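Local coordinates for putative glucarate dehydratase (Pseudomonas fluorescens, PDB 4IT1), which probably catalyses the magnesium-dependent dehydration of D-glucarate to 5-dehydro-4-deoxy-D-glucarate, the first step of D-glucarate breakdown, at residues Phe171-Gln176 with Gly188-Glu193; Asp37-Asn42 with Ala175-Ser180; Asp324-Ala329 with Ala358-Asn363; Met292-Phe297 with His317-Leu322. One frame throughout, in Å; residues are numbered along the deposited sequence.

Interaction 1: Phe171-Gln176 with Gly188-Glu193; sequences FFKYAQ and GEALNE
Lys173 and Ala190 form a hydrogen-bonded antiparallel pair, a single isolated bridge. Lys173 N gives its hydrogen to Ala190 O at 3.0 Å, and Ala190 N returns a straighter bond (173°) to Lys173 O, also at 3.0 Å. This end is the tight, buried one. Ala190 O also takes a CA-H...O contact from Phe172 CA and lies in the plane of the Phe172 ring at its edge, 3.4 Å from CD1. The phenyl group then runs on between helices 193-207 and 221-234, against Ile196 and Cys227. Leu191 CD2 closes over the other carbonyl, 3.4 Å from Lys173 O. Both segments belong to the long loop that leaves barrel strand 163-170 and enters helix 193-207, so the bridge ties the two ends of this excursion of the enolase-type barrel together. Asn192, as N-cap, starts the helix at once. The lysine side chain leaves between its own backbone N and carbonyl carbon (chi1 70°) and bends twice near its end, which folds NZ back over the loop. There Lys173 NZ lies 2.7 Å from Gly188 O, above that carbonyl's plane, and 3.1 Å from Tyr174 O, while Asp185 supplies a salt bridge. A methionine in its place would probably leave both carbonyls without this donor and the Asp185 carboxylate without its countercharge. Toward solvent the fit is looser: Ala175 CB merely rests 3.8 Å from Glu189 CB, the Glu189 carboxylate turns to Gln195, and the ring edge of Tyr174 meets Leu191, CD1 to CD1 at 4.2 Å.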
loop_
_atom_site.group_PDB
_atom_site.type_symbol
_atom_site.label_atom_id
_atom_site.label_comp_id
_atom_site.label_asym_id
_atom_site.label_seq_id
_atom_site.Cartn_x
_atom_site.Cartn_y
_atom_site.Cartn_z
ATOM N N PHE A 171 2.411 -33.697 -2.409
ATOM C CA PHE A 171 2.697 -33.981 -3.811
ATOM C C PHE A 171 2.590 -35.466 -4.087
ATOM O O PHE A 171 2.926 -36.288 -3.233
ATOM C CB PHE A 171 4.127 -33.577 -4.148
ATOM C CG PHE A 171 4.334 -32.104 -4.261
ATOM C CD1 PHE A 171 4.576 -31.332 -3.131
ATOM C CD2 PHE A 171 4.317 -31.484 -5.508
ATOM C CE1 PHE A 171 4.784 -29.965 -3.236
ATOM C CE2 PHE A 171 4.527 -30.116 -5.621
ATOM C CZ PHE A 171 4.758 -29.353 -4.483
ATOM N N PHE A 172 2.141 -35.812 -5.287
ATOM C CA PHE A 172 2.425 -37.130 -5.820
ATOM C C PHE A 172 3.895 -37.131 -6.240
ATOM O O PHE A 172 4.437 -36.091 -6.631
ATOM C CB PHE A 172 1.507 -37.463 -6.986
ATOM C CG PHE A 172 0.055 -37.506 -6.607
ATOM C CD1 PHE A 172 -0.496 -38.648 -6.034
ATOM C CD2 PHE A 172 -0.766 -36.400 -6.809
ATOM C CE1 PHE A 172 -1.840 -38.694 -5.676
ATOM C CE2 PHE A 172 -2.111 -36.442 -6.459
ATOM C CZ PHE A 172 -2.650 -37.590 -5.890
ATOM N N LYS A 173 4.551 -38.280 -6.096
ATOM C CA LYS A 173 5.961 -38.406 -6.452
ATOM C C LYS A 173 6.297 -39.839 -6.841
ATOM O O LYS A 173 5.578 -40.773 -6.469
ATOM C CB LYS A 173 6.876 -37.910 -5.312
ATOM C CG LYS A 173 6.902 -38.784 -4.053
ATOM C CD LYS A 173 7.673 -38.130 -2.907
ATOM C CE LYS A 173 9.183 -38.139 -3.124
ATOM N NZ LYS A 173 9.753 -39.518 -3.186
ATOM N N TYR A 174 7.371 -39.999 -7.614
ATOM C CA TYR A 174 7.958 -41.314 -7.867
ATOM C C TYR A 174 8.889 -41.646 -6.706
ATOM O O TYR A 174 9.310 -40.749 -5.968
ATOM C CB TYR A 174 8.745 -41.345 -9.189
ATOM C CG TYR A 174 7.909 -41.228 -10.453
ATOM C CD1 TYR A 174 6.672 -41.871 -10.567
ATOM C CD2 TYR A 174 8.374 -40.502 -11.550
ATOM C CE1 TYR A 174 5.915 -41.768 -11.727
ATOM C CE2 TYR A 174 7.625 -40.398 -12.717
ATOM C CZ TYR A 174 6.396 -41.030 -12.800
ATOM O OH TYR A 174 5.646 -40.929 -13.951
ATOM N N ALA A 175 9.217 -42.926 -6.555
ATOM C CA ALA A 175 10.133 -43.373 -5.510
ATOM C C ALA A 175 11.517 -42.740 -5.669
ATOM O O ALA A 175 12.163 -42.382 -4.686
ATOM C CB ALA A 175 10.232 -44.892 -5.511
ATOM N N GLN A 176 11.955 -42.584 -6.915
ATOM C CA GLN A 176 13.293 -42.074 -7.202
ATOM C C GLN A 176 13.373 -41.364 -8.549
ATOM O O GLN A 176 12.600 -41.657 -9.469
ATOM C CB GLN A 176 14.315 -43.221 -7.178
ATOM C CG GLN A 176 13.939 -44.400 -8.066
ATOM C CD GLN A 176 15.083 -45.374 -8.285
ATOM O OE1 GLN A 176 14.977 -46.551 -7.941
ATOM N NE2 GLN A 176 16.179 -44.891 -8.868
ATOM N N GLY A 188 9.787 -42.133 -0.192
ATOM C CA GLY A 188 9.199 -43.215 -0.988
ATOM C C GLY A 188 8.230 -42.662 -2.022
ATOM O O GLY A 188 8.104 -41.444 -2.180
ATOM N N GLU A 189 7.538 -43.552 -2.729
ATOM C CA GLU A 189 6.621 -43.125 -3.773
ATOM C C GLU A 189 5.255 -42.747 -3.206
ATOM O O GLU A 189 4.878 -43.174 -2.111
ATOM C CB GLU A 189 6.502 -44.175 -4.888
ATOM C CG GLU A 189 5.560 -45.337 -4.608
ATOM C CD GLU A 189 5.237 -46.153 -5.851
ATOM O OE1 GLU A 189 6.034 -46.130 -6.816
ATOM O OE2 GLU A 189 4.183 -46.826 -5.864
ATOM N N ALA A 190 4.528 -41.931 -3.964
ATOM C CA ALA A 190 3.204 -41.477 -3.576
ATOM C C ALA A 190 2.334 -41.341 -4.819
ATOM O O ALA A 190 2.366 -40.321 -5.506
ATOM C CB ALA A 190 3.295 -40.158 -2.818
ATOM N N LEU A 191 1.569 -42.391 -5.102
ATOM C CA LEU A 191 0.756 -42.471 -6.302
ATOM C C LEU A 191 -0.623 -43.072 -6.017
ATOM O O LEU A 191 -1.401 -43.324 -6.944
ATOM C CB LEU A 191 1.478 -43.289 -7.381
ATOM C CG LEU A 191 2.912 -42.893 -7.766
ATOM C CD1 LEU A 191 3.567 -43.975 -8.618
ATOM C CD2 LEU A 191 2.959 -41.536 -8.461
ATOM N N ASN A 192 -0.911 -43.323 -4.740
ATOM C CA ASN A 192 -2.269 -43.686 -4.314
ATOM C C ASN A 192 -2.666 -43.078 -2.963
ATOM O O ASN A 192 -1.835 -42.479 -2.264
ATOM C CB ASN A 192 -2.513 -45.210 -4.369
ATOM C CG ASN A 192 -1.673 -45.996 -3.368
ATOM O OD1 ASN A 192 -1.152 -45.458 -2.384
ATOM N ND2 ASN A 192 -1.557 -47.294 -3.613
ATOM N N GLU A 193 -3.941 -43.232 -2.613
ATOM C CA GLU A 193 -4.508 -42.612 -1.415
ATOM C C GLU A 193 -3.739 -43.002 -0.160
ATOM O O GLU A 193 -3.420 -42.144 0.667
ATOM C CB GLU A 193 -6.015 -42.894 -1.281
ATOM C CG GLU A 193 -6.495 -44.280 -1.689
ATOM C CD GLU A 193 -6.637 -44.447 -3.194
ATOM O OE1 GLU A 193 -5.603 -44.492 -3.889
ATOM O OE2 GLU A 193 -7.781 -44.561 -3.683
#

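Interaction 2: Asp37-Asn42 with Ala175-Ser180; sequences DPPLLN and AQHVDS
Pro39 and His177 bring the two segments closest, their CA atoms 5.5 Å apart, with neither segment in a regular helix or strand. Pro39 is the centre of an inverse gamma turn (phi -68°, psi 60°), closed by a weak bond from Leu40 N to Pro38 O; segment 175-180 passes the Pro39 ring at Gln176 and His177. The His177 imidazole does most of the work. Its NE2 donates to Asp37 O, the donor lying in the carbonyl plane and the oxygen close to the ring plane; the modelled 2.5 Å is short and its exact value doubtful. Asp37 spends its carboxylate on His47 instead. In enolase-superfamily enzymes a loop of the N-terminal capping domain folds over the mouth of the barrel, and segment 37-42 has that place: it follows strand 25-36, and its Asn42 binds the tartrate in the pocket. His177, from the loop after barrel strand 163-170, thus joins barrel to cap. One face of its ring receives Pro39 CD in a CH-pi contact, 3.7 Å from the centroid and 27° off the normal, with Pro39 CB 3.8 Å from His177 CE1. A leucine in place of the histidine would probably leave Asp37 O without this donor and Pro39 without the flat ring it packs on. Farther out, Pro39 CG reaches the backbone at Gln176 C, 3.9 Å away.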
loop_
_atom_site.group_PDB
_atom_site.type_symbol
_atom_site.label_atom_id
_atom_site.label_comp_id
_atom_site.label_asym_id
_atom_site.label_seq_id
_atom_site.Cartn_x
_atom_site.Cartn_y
_atom_site.Cartn_z
ATOM N N ASP A 37 16.187 -31.984 -4.820
ATOM C CA ASP A 37 14.758 -31.836 -4.953
ATOM C C ASP A 37 14.202 -33.217 -5.256
ATOM O O ASP A 37 14.707 -33.911 -6.136
ATOM C CB ASP A 37 14.434 -30.857 -6.086
ATOM C CG ASP A 37 13.326 -29.872 -5.726
ATOM O OD1 ASP A 37 13.075 -29.648 -4.520
ATOM O OD2 ASP A 37 12.715 -29.302 -6.656
ATOM N N PRO A 38 13.159 -33.627 -4.528
ATOM C CA PRO A 38 12.529 -34.916 -4.796
ATOM C C PRO A 38 11.897 -34.995 -6.195
ATOM O O PRO A 38 11.647 -33.955 -6.824
ATOM C CB PRO A 38 11.434 -35.018 -3.720
ATOM C CG PRO A 38 11.658 -33.880 -2.781
ATOM C CD PRO A 38 12.418 -32.838 -3.530
ATOM N N PRO A 39 11.641 -36.226 -6.683
ATOM C CA PRO A 39 10.907 -36.433 -7.937
ATOM C C PRO A 39 9.438 -36.028 -7.817
ATOM O O PRO A 39 8.539 -36.861 -8.017
ATOM C CB PRO A 39 11.041 -37.946 -8.174
ATOM C CG PRO A 39 11.289 -38.528 -6.811
ATOM C CD PRO A 39 12.140 -37.500 -6.128
ATOM N N LEU A 40 9.199 -34.756 -7.502
ATOM C CA LEU A 40 7.835 -34.252 -7.304
ATOM C C LEU A 40 7.096 -34.046 -8.632
ATOM O O LEU A 40 7.579 -33.347 -9.520
ATOM C CB LEU A 40 7.855 -32.957 -6.479
ATOM C CG LEU A 40 8.580 -33.040 -5.123
ATOM C CD1 LEU A 40 8.672 -31.681 -4.443
ATOM C CD2 LEU A 40 7.922 -34.072 -4.207
ATOM N N LEU A 41 5.930 -34.676 -8.750
ATOM C CA LEU A 41 5.092 -34.593 -9.941
ATOM C C LEU A 41 4.165 -33.383 -9.908
ATOM O O LEU A 41 3.623 -33.037 -8.853
ATOM C CB LEU A 41 4.236 -35.852 -10.063
ATOM C CG LEU A 41 4.897 -37.171 -10.463
ATOM C CD1 LEU A 41 3.903 -38.311 -10.308
ATOM C CD2 LEU A 41 5.412 -37.106 -11.893
ATOM N N ASN A 42 3.986 -32.744 -11.064
ATOM C CA ASN A 42 3.035 -31.637 -11.205
ATOM C C ASN A 42 2.350 -31.621 -12.579
ATOM O O ASN A 42 2.521 -32.547 -13.370
ATOM C CB ASN A 42 3.707 -30.294 -10.896
ATOM C CG ASN A 42 4.737 -29.895 -11.937
ATOM O OD1 ASN A 42 4.577 -30.172 -13.127
ATOM N ND2 ASN A 42 5.792 -29.226 -11.496
ATOM N N ALA A 175 9.217 -42.926 -6.555
ATOM C CA ALA A 175 10.133 -43.373 -5.510
ATOM C C ALA A 175 11.517 -42.740 -5.669
ATOM O O ALA A 175 12.163 -42.382 -4.686
ATOM C CB ALA A 175 10.232 -44.892 -5.511
ATOM N N GLN A 176 11.955 -42.584 -6.915
ATOM C CA GLN A 176 13.293 -42.074 -7.202
ATOM C C GLN A 176 13.373 -41.364 -8.549
ATOM O O GLN A 176 12.600 -41.657 -9.469
ATOM C CB GLN A 176 14.315 -43.221 -7.178
ATOM C CG GLN A 176 13.939 -44.400 -8.066
ATOM C CD GLN A 176 15.083 -45.374 -8.285
ATOM O OE1 GLN A 176 14.977 -46.551 -7.941
ATOM N NE2 GLN A 176 16.179 -44.891 -8.868
ATOM N N HIS A 177 14.322 -40.438 -8.649
ATOM C CA HIS A 177 14.731 -39.861 -9.921
ATOM C C HIS A 177 15.346 -40.933 -10.824
ATOM O O HIS A 177 16.147 -41.758 -10.369
ATOM C CB HIS A 177 15.753 -38.750 -9.693
ATOM C CG HIS A 177 15.186 -37.530 -9.036
ATOM N ND1 HIS A 177 14.349 -36.652 -9.690
ATOM C CD2 HIS A 177 15.352 -37.032 -7.789
ATOM C CE1 HIS A 177 14.017 -35.669 -8.872
ATOM N NE2 HIS A 177 14.613 -35.876 -7.712
ATOM N N VAL A 178 14.956 -40.920 -12.097
ATOM C CA VAL A 178 15.588 -41.745 -13.127
ATOM C C VAL A 178 17.094 -41.460 -13.153
ATOM O O VAL A 178 17.514 -40.299 -13.030
ATOM C CB VAL A 178 14.948 -41.490 -14.519
ATOM C CG1 VAL A 178 15.467 -40.197 -15.152
ATOM C CG2 VAL A 178 15.156 -42.681 -15.445
ATOM N N ASP A 179 17.894 -42.520 -13.287
ATOM C CA ASP A 179 19.363 -42.412 -13.265
ATOM C C ASP A 179 19.822 -41.343 -12.273
ATOM O O ASP A 179 20.476 -40.363 -12.651
ATOM C CB ASP A 179 19.914 -42.130 -14.671
ATOM C CG ASP A 179 19.490 -43.181 -15.694
ATOM O OD1 ASP A 179 19.004 -44.268 -15.303
ATOM O OD2 ASP A 179 19.641 -42.912 -16.902
ATOM N N SER A 180 19.453 -41.547 -11.008
ATOM C CA SER A 180 19.678 -40.575 -9.938
ATOM C C SER A 180 21.157 -40.454 -9.579
ATOM O O SER A 180 21.848 -41.475 -9.475
ATOM C CB SER A 180 18.871 -40.968 -8.698
ATOM O OG SER A 180 18.921 -39.954 -7.706
#

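Interaction 3: Asp324-Ala329 with Ala358-Asn363; sequences DTQTLA and AAAVPN
Ala329 meets both Val361 and Asn363, by apolar contact with the first and by a hydrogen bond with the second. The apolar contacts are few and small. Ala329 CB lies 4.0 Å from Val361 CG1, and Val361 CG1 is also 4.3 Å from Gln326 CG, one helical turn earlier. With CG1 anti to its own carbonyl carbon (chi1 -56°), Val361 turns this branch into the groove between the two helix residues. The helices concerned, 322-334 and 348-360, are consecutive in the barrel's outer layer and are separated in the chain by strand 338-341, on whose residues Thr325, Ala358 and Asn363 also rest. The contact falls where the second helix gives way to a loop. Polar contact comes from the amide of Asn363: ND2 donates to Ala329 O at 2.9 Å, nearly straight at the hydrogen (163°), yet arriving from above the carbonyl plane, 46° out of it. The oxygen of the same amide, Asn363 OD1, sits 3.8 Å from Ala329 CB, so the group spans the residue from carbonyl to methyl. Around the helix end, Ala360 O accepts from Asn96 of the second subunit, and Val361 O from Arg161.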
loop_
_atom_site.group_PDB
_atom_site.type_symbol
_atom_site.label_atom_id
_atom_site.label_comp_id
_atom_site.label_asym_id
_atom_site.label_seq_id
_atom_site.Cartn_x
_atom_site.Cartn_y
_atom_site.Cartn_z
ATOM N N ASP A 324 4.940 -4.034 -1.345
ATOM C CA ASP A 324 4.007 -4.239 -2.455
ATOM C C ASP A 324 2.973 -5.299 -2.095
ATOM O O ASP A 324 1.801 -5.192 -2.469
ATOM C CB ASP A 324 4.755 -4.633 -3.742
ATOM C CG ASP A 324 5.338 -3.432 -4.487
ATOM O OD1 ASP A 324 5.114 -2.271 -4.075
ATOM O OD2 ASP A 324 6.025 -3.655 -5.506
ATOM N N THR A 325 3.421 -6.322 -1.370
ATOM C CA THR A 325 2.543 -7.367 -0.844
ATOM C C THR A 325 1.487 -6.819 0.146
ATOM O O THR A 325 0.350 -7.312 0.190
ATOM C CB THR A 325 3.371 -8.490 -0.195
ATOM O OG1 THR A 325 4.187 -9.115 -1.195
ATOM C CG2 THR A 325 2.488 -9.541 0.412
ATOM N N GLN A 326 1.865 -5.797 0.916
ATOM C CA GLN A 326 0.952 -5.155 1.858
ATOM C C GLN A 326 -0.088 -4.361 1.081
ATOM O O GLN A 326 -1.288 -4.422 1.379
ATOM C CB GLN A 326 1.706 -4.219 2.807
ATOM C CG GLN A 326 2.706 -4.897 3.723
ATOM C CD GLN A 326 3.265 -3.941 4.755
ATOM O OE1 GLN A 326 2.628 -3.663 5.771
ATOM N NE2 GLN A 326 4.459 -3.431 4.499
ATOM N N THR A 327 0.383 -3.621 0.081
ATOM C CA THR A 327 -0.509 -2.945 -0.858
ATOM C C THR A 327 -1.502 -3.936 -1.441
ATOM O O THR A 327 -2.706 -3.684 -1.410
ATOM C CB THR A 327 0.264 -2.249 -1.982
ATOM O OG1 THR A 327 1.229 -1.378 -1.397
ATOM C CG2 THR A 327 -0.682 -1.417 -2.840
ATOM N N LEU A 328 -1.006 -5.070 -1.937
ATOM C CA LEU A 328 -1.905 -6.091 -2.450
ATOM C C LEU A 328 -2.933 -6.532 -1.400
ATOM O O LEU A 328 -4.125 -6.617 -1.706
ATOM C CB LEU A 328 -1.153 -7.308 -3.019
ATOM C CG LEU A 328 -2.071 -8.453 -3.496
ATOM C CD1 LEU A 328 -3.024 -8.050 -4.634
ATOM C CD2 LEU A 328 -1.266 -9.681 -3.868
ATOM N N ALA A 329 -2.482 -6.825 -0.178
ATOM C CA ALA A 329 -3.401 -7.291 0.876
ATOM C C ALA A 329 -4.524 -6.274 1.107
ATOM O O ALA A 329 -5.697 -6.636 1.207
ATOM C CB ALA A 329 -2.651 -7.580 2.169
ATOM N N ALA A 358 3.494 -11.518 6.178
ATOM C CA ALA A 358 2.294 -12.226 6.598
ATOM C C ALA A 358 1.849 -11.811 8.008
ATOM O O ALA A 358 0.656 -11.855 8.330
ATOM C CB ALA A 358 2.533 -13.725 6.538
ATOM N N ALA A 359 2.817 -11.405 8.832
ATOM C CA ALA A 359 2.577 -11.068 10.230
ATOM C C ALA A 359 2.087 -9.641 10.386
ATOM O O ALA A 359 1.403 -9.325 11.358
ATOM C CB ALA A 359 3.834 -11.293 11.061
ATOM N N ALA A 360 2.436 -8.781 9.431
ATOM C CA ALA A 360 2.017 -7.380 9.484
ATOM C C ALA A 360 0.670 -7.100 8.817
ATOM O O ALA A 360 0.181 -5.962 8.862
ATOM C CB ALA A 360 3.096 -6.470 8.915
ATOM N N VAL A 361 0.071 -8.117 8.197
ATOM C CA VAL A 361 -1.193 -7.893 7.490
ATOM C C VAL A 361 -2.397 -8.331 8.318
ATOM O O VAL A 361 -2.466 -9.484 8.770
ATOM C CB VAL A 361 -1.223 -8.440 6.026
ATOM C CG1 VAL A 361 -0.069 -7.855 5.212
ATOM C CG2 VAL A 361 -1.211 -9.959 5.974
ATOM N N PRO A 362 -3.341 -7.396 8.530
ATOM C CA PRO A 362 -4.519 -7.635 9.360
ATOM C C PRO A 362 -5.380 -8.710 8.737
ATOM O O PRO A 362 -5.869 -9.596 9.441
ATOM C CB PRO A 362 -5.256 -6.291 9.327
ATOM C CG PRO A 362 -4.231 -5.288 8.920
ATOM C CD PRO A 362 -3.323 -6.028 7.985
ATOM N N ASN A 363 -5.538 -8.637 7.416
ATOM C CA ASN A 363 -6.420 -9.547 6.694
ATOM C C ASN A 363 -5.718 -10.776 6.106
ATOM O O ASN A 363 -5.663 -10.958 4.896
ATOM C CB ASN A 363 -7.259 -8.790 5.651
ATOM C CG ASN A 363 -6.420 -8.149 4.557
ATOM O OD1 ASN A 363 -5.381 -7.535 4.818
ATOM N ND2 ASN A 363 -6.882 -8.283 3.315
#

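Interaction 4: Met292-Phe297 with His317-Leu322; sequences MVVTDF and HYWGGL
Trp319 lays its indole across the backbone of Thr295 and Asp296. CG stands beside the backbone N, roughly anti to the carbonyl carbon (chi1 -88°), and from CB the rings extend over the loop after strand 288-290. CG and CD1 only skirt Thr295 O, but that oxygen comes to stand over one face of the indole, 3.5 Å from Trp319 CE2. Trp319 NE1 points out at the edge and donates to a water at 2.9 Å. The same water accepts from Tyr318 OH and donates to Val294 O at 2.8 Å, so one molecule satisfies three buried polar groups. Trp319 CZ2 lies 3.4 Å from Thr295 C, with Val294 CG1 crossing at a slant. At the tip Trp319 CH2 comes 3.4 Å from Asp296 O. CZ3 points to the middle of the Phe297 ring, and Trp319 CE3 lies 3.7 Å from Phe297 CE2. The edge of the indole meets the phenyl face in a T-shaped pair, centroids 5.0 Å apart and planes at 90°. Phe297 makes a cation-pi contact with Lys330 of the second subunit. Tyr318 turns its ring edge to Thr295 O, 3.6 Å from Tyr318 CD1; a second water bridges that oxygen and Tyr318 O. The Tyr318 side chain reaches that of Asn291, which binds the magnesium ion. Such tightly fitted connections after neighbouring strands, here 288-290 and 311-314, form the rim of an enolase-superfamily barrel, where the metal ligands sit at the C-terminal strand ends.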
loop_
_atom_site.group_PDB
_atom_site.type_symbol
_atom_site.label_atom_id
_atom_site.label_comp_id
_atom_site.label_asym_id
_atom_site.label_seq_id
_atom_site.Cartn_x
_atom_site.Cartn_y
_atom_site.Cartn_z
ATOM N N MET A 292 -2.038 -17.806 -10.558
ATOM C CA MET A 292 -1.766 -17.953 -11.991
ATOM C C MET A 292 -2.413 -16.846 -12.799
ATOM O O MET A 292 -1.758 -16.249 -13.651
ATOM C CB MET A 292 -2.228 -19.314 -12.507
ATOM C CG MET A 292 -1.255 -20.440 -12.174
ATOM S SD MET A 292 -1.848 -22.075 -12.635
ATOM C CE MET A 292 -1.466 -22.104 -14.393
ATOM N N VAL A 293 -3.687 -16.564 -12.524
ATOM C CA VAL A 293 -4.402 -15.540 -13.277
ATOM C C VAL A 293 -4.362 -14.154 -12.628
ATOM O O VAL A 293 -4.724 -13.159 -13.254
ATOM C CB VAL A 293 -5.831 -15.969 -13.640
ATOM C CG1 VAL A 293 -5.788 -17.242 -14.467
ATOM C CG2 VAL A 293 -6.686 -16.157 -12.387
ATOM N N VAL A 294 -3.922 -14.084 -11.376
ATOM C CA VAL A 294 -3.694 -12.797 -10.725
ATOM C C VAL A 294 -2.313 -12.859 -10.088
ATOM O O VAL A 294 -2.154 -13.355 -8.967
ATOM C CB VAL A 294 -4.791 -12.448 -9.678
ATOM C CG1 VAL A 294 -4.463 -11.151 -8.955
ATOM C CG2 VAL A 294 -6.150 -12.323 -10.338
ATOM N N THR A 295 -1.318 -12.375 -10.830
ATOM C CA THR A 295 0.077 -12.437 -10.410
ATOM C C THR A 295 0.726 -11.062 -10.426
ATOM O O THR A 295 1.895 -10.935 -10.066
ATOM C CB THR A 295 0.917 -13.391 -11.290
ATOM O OG1 THR A 295 0.967 -12.890 -12.638
ATOM C CG2 THR A 295 0.335 -14.793 -11.286
ATOM N N ASP A 296 -0.022 -10.040 -10.850
ATOM C CA ASP A 296 0.462 -8.653 -10.815
ATOM C C ASP A 296 -0.713 -7.686 -10.765
ATOM O O ASP A 296 -1.870 -8.102 -10.859
ATOM C CB ASP A 296 1.416 -8.334 -11.993
ATOM C CG ASP A 296 0.696 -8.234 -13.349
ATOM O OD1 ASP A 296 -0.411 -7.657 -13.445
ATOM O OD2 ASP A 296 1.264 -8.716 -14.341
ATOM N N PHE A 297 -0.420 -6.399 -10.626
ATOM C CA PHE A 297 -1.463 -5.414 -10.381
ATOM C C PHE A 297 -2.446 -5.203 -11.538
ATOM O O PHE A 297 -3.626 -4.926 -11.310
ATOM C CB PHE A 297 -0.866 -4.101 -9.870
ATOM C CG PHE A 297 -0.333 -4.201 -8.467
ATOM C CD1 PHE A 297 -1.188 -4.069 -7.371
ATOM C CD2 PHE A 297 1.018 -4.452 -8.233
ATOM C CE1 PHE A 297 -0.703 -4.177 -6.074
ATOM C CE2 PHE A 297 1.509 -4.551 -6.936
ATOM C CZ PHE A 297 0.647 -4.414 -5.854
ATOM N N HIS A 317 8.018 -12.665 -3.699
ATOM C CA HIS A 317 9.121 -12.819 -4.637
ATOM C C HIS A 317 8.816 -12.178 -5.973
ATOM O O HIS A 317 9.670 -11.497 -6.543
ATOM C CB HIS A 317 9.449 -14.287 -4.848
ATOM C CG HIS A 317 9.904 -14.984 -3.608
ATOM N ND1 HIS A 317 9.174 -15.988 -3.011
ATOM C CD2 HIS A 317 11.019 -14.829 -2.855
ATOM C CE1 HIS A 317 9.821 -16.425 -1.947
ATOM N NE2 HIS A 317 10.942 -15.736 -1.829
ATOM N N TYR A 318 7.603 -12.385 -6.474
ATOM C CA TYR A 318 7.271 -11.844 -7.792
ATOM C C TYR A 318 6.309 -10.676 -7.782
ATOM O O TYR A 318 6.203 -9.957 -8.773
ATOM C CB TYR A 318 6.837 -12.936 -8.775
ATOM C CG TYR A 318 5.601 -13.713 -8.418
ATOM C CD1 TYR A 318 4.326 -13.177 -8.622
ATOM C CD2 TYR A 318 5.699 -15.011 -7.940
ATOM C CE1 TYR A 318 3.189 -13.907 -8.319
ATOM C CE2 TYR A 318 4.562 -15.753 -7.638
ATOM C CZ TYR A 318 3.312 -15.191 -7.821
ATOM O OH TYR A 318 2.179 -15.928 -7.524
ATOM N N TRP A 319 5.625 -10.460 -6.664
ATOM C CA TRP A 319 4.737 -9.303 -6.570
ATOM C C TRP A 319 5.483 -7.997 -6.359
ATOM O O TRP A 319 4.891 -6.919 -6.444
ATOM C CB TRP A 319 3.685 -9.507 -5.497
ATOM C CG TRP A 319 2.480 -10.185 -6.011
ATOM C CD1 TRP A 319 2.246 -11.528 -6.044
ATOM C CD2 TRP A 319 1.323 -9.556 -6.573
ATOM N NE1 TRP A 319 1.007 -11.780 -6.593
ATOM C CE2 TRP A 319 0.414 -10.584 -6.911
ATOM C CE3 TRP A 319 0.956 -8.225 -6.803
ATOM C CZ2 TRP A 319 -0.840 -10.323 -7.471
ATOM C CZ3 TRP A 319 -0.304 -7.962 -7.360
ATOM C CH2 TRP A 319 -1.177 -9.010 -7.699
ATOM N N GLY A 320 6.784 -8.091 -6.088
ATOM C CA GLY A 320 7.623 -6.898 -5.976
ATOM C C GLY A 320 8.123 -6.584 -4.574
ATOM O O GLY A 320 8.498 -5.453 -4.293
ATOM N N GLY A 321 8.139 -7.581 -3.695
ATOM C CA GLY A 321 8.631 -7.370 -2.336
ATOM C C GLY A 321 7.568 -7.260 -1.253
ATOM O O GLY A 321 6.393 -7.578 -1.466
ATOM N N LEU A 322 7.992 -6.782 -0.088
ATOM C CA LEU A 322 7.176 -6.872 1.117
ATOM C C LEU A 322 6.135 -5.771 1.206
ATOM O O LEU A 322 4.987 -6.040 1.543
ATOM C CB LEU A 322 8.061 -6.920 2.367
ATOM C CG LEU A 322 9.104 -8.048 2.413
ATOM C CD1 LEU A 322 9.910 -7.981 3.698
ATOM C CD2 LEU A 322 8.486 -9.433 2.260
HETATM O O HOH W 1 -0.216 -14.372 -7.229
HETATM O O HOH W 2 4.043 -8.943 -10.050
#

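Overall arrangement
Interactions 1 and 2 share Ala175 and Gln176 and touch directly, Phe172 O lying 3.0 Å from Leu41 N in a probable hydrogen bond; together they fasten the loop 171-193 to itself and to the capping domain. Interactions 3 and 4, their centres about 12 Å apart, lie on the opposite side of the chain's centre and also touch, Leu328 packing on Trp319. Interaction 4, centred nearest the middle of the chain, is aromatic and water-bridged beside the metal site; interaction 3 joins outer helices with small side chains and one hydrogen bond from a side-chain amide, near the second subunit. Interaction 1 relies on backbone bonds and a lysine and has a solvent-facing edge; interaction 2 depends largely on one buried histidine.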